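Local coordinates for deoxyribodipyrimidine photo-lyase (Oryza sativa Japonica Group, PDB 3UMV), which repairs UV-damaged DNA by using light and an FAD cofactor to split cyclobutane pyrimidine dimers back into single pyrimidines, at residues 86-91 with 422-427. Numbering follows the deposited sequence.
With FAD (flavin-adenine dinucleotide), chain I.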
loop_
_atom_site.group_PDB
_atom_site.type_symbol
_atom_site.label_atom_id
_atom_site.label_comp_id
_atom_site.label_asym_id
_atom_site.label_seq_id
_atom_site.Cartn_x
_atom_site.Cartn_y
_atom_site.Cartn_z
ATOM N N ARG A 86 -11.060 -7.602 -4.816
ATOM C CA ARG A 86 -12.101 -8.584 -4.546
ATOM C C ARG A 86 -12.933 -8.080 -3.374
ATOM O O ARG A 86 -12.639 -7.030 -2.807
ATOM C CB ARG A 86 -11.490 -9.942 -4.185
ATOM C CG ARG A 86 -10.402 -10.471 -5.122
ATOM C CD ARG A 86 -10.832 -10.445 -6.568
ATOM N NE ARG A 86 -10.170 -11.480 -7.371
ATOM C CZ ARG A 86 -8.892 -11.448 -7.750
ATOM N NH1 ARG A 86 -8.110 -10.447 -7.387
ATOM N NH2 ARG A 86 -8.390 -12.427 -8.494
ATOM N N ARG A 87 -13.956 -8.842 -2.996
ATOM C CA ARG A 87 -14.831 -8.454 -1.891
ATOM C C ARG A 87 -14.046 -8.010 -0.668
ATOM O O ARG A 87 -14.352 -6.978 -0.071
ATOM C CB ARG A 87 -15.752 -9.612 -1.500
ATOM C CG ARG A 87 -16.433 -9.419 -0.163
ATOM C CD ARG A 87 -17.430 -10.550 0.135
ATOM N NE ARG A 87 -18.505 -10.616 -0.846
ATOM C CZ ARG A 87 -19.671 -9.980 -0.714
ATOM N NH1 ARG A 87 -19.902 -9.232 0.359
ATOM N NH2 ARG A 87 -20.600 -10.082 -1.653
ATOM N N ARG A 88 -13.054 -8.815 -0.292
ATOM C CA ARG A 88 -12.198 -8.560 0.865
ATOM C C ARG A 88 -11.622 -7.158 0.877
ATOM O O ARG A 88 -11.667 -6.476 1.899
ATOM C CB ARG A 88 -11.044 -9.571 0.904
ATOM C CG ARG A 88 -9.993 -9.297 1.989
ATOM C CD ARG A 88 -9.036 -10.485 2.170
ATOM N NE ARG A 88 -9.726 -11.634 2.753
ATOM C CZ ARG A 88 -9.245 -12.870 2.800
ATOM N NH1 ARG A 88 -8.056 -13.158 2.307
ATOM N NH2 ARG A 88 -9.968 -13.831 3.355
ATOM N N GLN A 89 -11.050 -6.741 -0.245
ATOM C CA GLN A 89 -10.410 -5.432 -0.316
ATOM C C GLN A 89 -11.399 -4.296 -0.526
ATOM O O GLN A 89 -11.220 -3.197 0.023
ATOM C CB GLN A 89 -9.338 -5.405 -1.406
ATOM C CG GLN A 89 -8.182 -6.385 -1.167
ATOM C CD GLN A 89 -8.505 -7.803 -1.626
ATOM O OE1 GLN A 89 -9.541 -8.051 -2.271
ATOM N NE2 GLN A 89 -7.626 -8.747 -1.286
ATOM N N LEU A 90 -12.432 -4.559 -1.326
ATOM C CA LEU A 90 -13.467 -3.563 -1.579
ATOM C C LEU A 90 -14.262 -3.250 -0.310
ATOM O O LEU A 90 -14.602 -2.088 -0.031
ATOM C CB LEU A 90 -14.382 -4.045 -2.704
ATOM C CG LEU A 90 -13.723 -4.071 -4.085
ATOM C CD1 LEU A 90 -14.600 -4.806 -5.098
ATOM C CD2 LEU A 90 -13.443 -2.675 -4.554
ATOM N N GLY A 91 -14.538 -4.284 0.483
ATOM C CA GLY A 91 -15.325 -4.093 1.682
ATOM C C GLY A 91 -14.571 -3.232 2.678
ATOM O O GLY A 91 -15.140 -2.332 3.293
ATOM N N ASP A 422 -2.206 -10.396 -4.635
ATOM C CA ASP A 422 -3.219 -9.381 -4.911
ATOM C C ASP A 422 -4.644 -9.884 -4.681
ATOM O O ASP A 422 -5.524 -9.111 -4.319
ATOM C CB ASP A 422 -3.041 -8.863 -6.339
ATOM C CG ASP A 422 -1.822 -7.950 -6.487
ATOM O OD1 ASP A 422 -1.031 -7.785 -5.521
ATOM O OD2 ASP A 422 -1.676 -7.356 -7.568
ATOM N N LYS A 423 -4.880 -11.180 -4.887
ATOM C CA LYS A 423 -6.208 -11.728 -4.662
ATOM C C LYS A 423 -6.585 -11.779 -3.177
ATOM O O LYS A 423 -7.693 -11.412 -2.805
ATOM C CB LYS A 423 -6.323 -13.127 -5.279
ATOM C CG LYS A 423 -7.630 -13.822 -5.010
ATOM C CD LYS A 423 -7.772 -15.035 -5.912
ATOM C CE LYS A 423 -9.189 -15.580 -5.869
ATOM N NZ LYS A 423 -9.373 -16.749 -6.791
ATOM N N TYR A 424 -5.656 -12.245 -2.348
ATOM C CA TYR A 424 -5.954 -12.599 -0.965
ATOM C C TYR A 424 -5.492 -11.622 0.117
ATOM O O TYR A 424 -6.113 -11.541 1.186
ATOM C CB TYR A 424 -5.376 -13.993 -0.671
ATOM C CG TYR A 424 -6.133 -15.093 -1.400
ATOM C CD1 TYR A 424 -5.573 -15.773 -2.476
ATOM C CD2 TYR A 424 -7.416 -15.421 -1.021
ATOM C CE1 TYR A 424 -6.277 -16.790 -3.133
ATOM C CE2 TYR A 424 -8.124 -16.428 -1.670
ATOM C CZ TYR A 424 -7.553 -17.093 -2.725
ATOM O OH TYR A 424 -8.265 -18.085 -3.358
ATOM N N GLU A 425 -4.388 -10.917 -0.115
ATOM C CA GLU A 425 -3.855 -10.045 0.929
ATOM C C GLU A 425 -4.677 -8.762 1.084
ATOM O O GLU A 425 -5.066 -8.122 0.110
ATOM C CB GLU A 425 -2.381 -9.696 0.678
ATOM C CG GLU A 425 -1.441 -10.863 0.602
ATOM C CD GLU A 425 -1.001 -11.398 1.963
ATOM O OE1 GLU A 425 -0.000 -12.135 2.006
ATOM O OE2 GLU A 425 -1.637 -11.075 2.984
ATOM N N ILE A 426 -4.935 -8.387 2.328
ATOM C CA ILE A 426 -5.629 -7.141 2.601
ATOM C C ILE A 426 -4.746 -5.940 2.267
ATOM O O ILE A 426 -5.248 -4.866 1.962
ATOM C CB ILE A 426 -6.124 -7.093 4.063
ATOM C CG1 ILE A 426 -7.056 -5.892 4.264
ATOM C CG2 ILE A 426 -4.951 -7.108 5.051
ATOM C CD1 ILE A 426 -8.220 -5.894 3.322
ATOM N N ASP A 427 -3.434 -6.153 2.267
ATOM C CA ASP A 427 -2.454 -5.102 2.009
ATOM C C ASP A 427 -1.854 -5.174 0.593
ATOM O O ASP A 427 -0.875 -4.486 0.276
ATOM C CB ASP A 427 -1.361 -5.106 3.112
ATOM C CG ASP A 427 -0.612 -6.441 3.214
ATOM O OD1 ASP A 427 -0.622 -7.231 2.249
ATOM O OD2 ASP A 427 0.002 -6.701 4.271
HETATM P PA FAD I . 5.671 -4.988 10.296
HETATM O O1A FAD I . 6.823 -5.929 10.477
HETATM O O2A FAD I . 5.040 -4.518 11.577
HETATM O O5B FAD I . 6.171 -3.754 9.410
HETATM C C5B FAD I . 5.653 -2.452 9.578
HETATM C C4B FAD I . 5.535 -1.759 8.216
HETATM O O4B FAD I . 6.785 -1.687 7.547
HETATM C C3B FAD I . 4.638 -2.527 7.266
HETATM O O3B FAD I . 3.279 -2.230 7.482
HETATM C C2B FAD I . 5.110 -2.012 5.938
HETATM O O2B FAD I . 4.602 -0.708 5.730
HETATM C C1B FAD I . 6.595 -1.882 6.163
HETATM N N9A FAD I . 7.304 -3.090 5.710
HETATM C C8A FAD I . 7.658 -4.185 6.454
HETATM N N7A FAD I . 8.302 -5.048 5.634
HETATM C C5A FAD I . 8.346 -4.521 4.378
HETATM C C6A FAD I . 8.874 -4.949 3.153
HETATM N N6A FAD I . 9.589 -6.068 3.043
HETATM N N1A FAD I . 8.753 -4.149 2.039
HETATM C C2A FAD I . 8.124 -2.929 2.133
HETATM N N3A FAD I . 7.601 -2.511 3.337
HETATM C C4A FAD I . 7.725 -3.289 4.435
HETATM N N1 FAD I . 3.691 -5.564 1.934
HETATM C C2 FAD I . 2.530 -4.892 1.688
HETATM O O2 FAD I . 2.332 -3.847 2.310
HETATM N N3 FAD I . 1.629 -5.365 0.750
HETATM C C4 FAD I . 1.882 -6.537 0.060
HETATM O O4 FAD I . 1.072 -6.959 -0.772
HETATM C C4X FAD I . 3.073 -7.208 0.311
HETATM N N5 FAD I . 3.378 -8.385 -0.332
HETATM C C5X FAD I . 4.575 -9.028 -0.085
HETATM C C6 FAD I . 4.891 -10.209 -0.769
HETATM C C7 FAD I . 6.101 -10.864 -0.517
HETATM C C7M FAD I . 6.422 -12.125 -1.276
HETATM C C8 FAD I . 6.983 -10.334 0.429
HETATM C C8M FAD I . 8.292 -10.993 0.745
HETATM C C9 FAD I . 6.653 -9.172 1.107
HETATM C C9A FAD I . 5.460 -8.521 0.851
HETATM N N10 FAD I . 5.139 -7.366 1.534
HETATM C C10 FAD I . 3.960 -6.722 1.249
HETATM C "C1'" FAD I . 6.070 -6.764 2.577
HETATM C "C2'" FAD I . 5.812 -7.269 4.032
HETATM O "O2'" FAD I . 5.702 -8.692 4.152
HETATM C "C3'" FAD I . 4.571 -6.648 4.700
HETATM O "O3'" FAD I . 4.622 -5.253 4.560
HETATM C "C4'" FAD I . 4.454 -6.979 6.189
HETATM O "O4'" FAD I . 4.395 -8.382 6.364
HETATM C "C5'" FAD I . 3.202 -6.293 6.731
HETATM O "O5'" FAD I . 2.810 -6.707 8.018
HETATM P P FAD I . 2.975 -5.692 9.251
HETATM O O1P FAD I . 2.353 -4.347 8.928
HETATM O O2P FAD I . 2.394 -6.321 10.491
HETATM O O3P FAD I . 4.587 -5.689 9.302
HETATM O O HOH W 1 -9.278 -15.236 -9.253
HETATM O O HOH W 2 -7.828 -8.689 -5.236
#
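The N-terminal turn of helix 87-106, with R86 at its N-cap, sits against the C-terminal end of helix 410-424 and the chain leaving it, the CA atoms of Q89 and I426 lying 5.9 Å apart. Q89 works at the centre. Its chain bends at chi2 (83°), bringing the amide to the backbone carbonyls at the helix end, where Q89 NE2 donates both its hydrogens: one to K423 O at 3.1 Å, the other to E425 O at 3.0 Å and almost straight (174°). Both acceptors lie near the amide plane, although NE2 stands well above each carbonyl plane. On the other side of the amide, Q89 OE1 accepts from R86 N at 3.0 Å, so three bonds fix its rotation and the N-cap residue's own N-H is satisfied. An alanine at Q89 would probably leave these two carbonyls without this donor and the R86 N-H without this acceptor, and loosen the join. This is where the N-terminal alpha/beta domain of the photolyase fold meets the helical FAD-binding domain. R88 extends from the backbone and turns at chi3, so that R88 NH1 donates a hydrogen bond to Y424 O at 2.8 Å along a carbonyl lone pair, with that oxygen in the guanidinium plane; NE and NH2 go to P237 O and V386 O. The R86 side chain crosses K423 at about a right angle, one guanidinium face against the aliphatic chain, K423 CG 3.8 Å above its centre. The two like charges are bridged by a water accepting from R86 NH2 and K423 NZ, and E234, salt-bridged to both residues, would offset them; K423 NZ is also salt-bridged to E369. I426 CD1 packs 4.1 Å from R88 CG. One residue on, D427 O accepts from flavin N3 at 2.7 Å, while its carboxylate is held by R396 and S285.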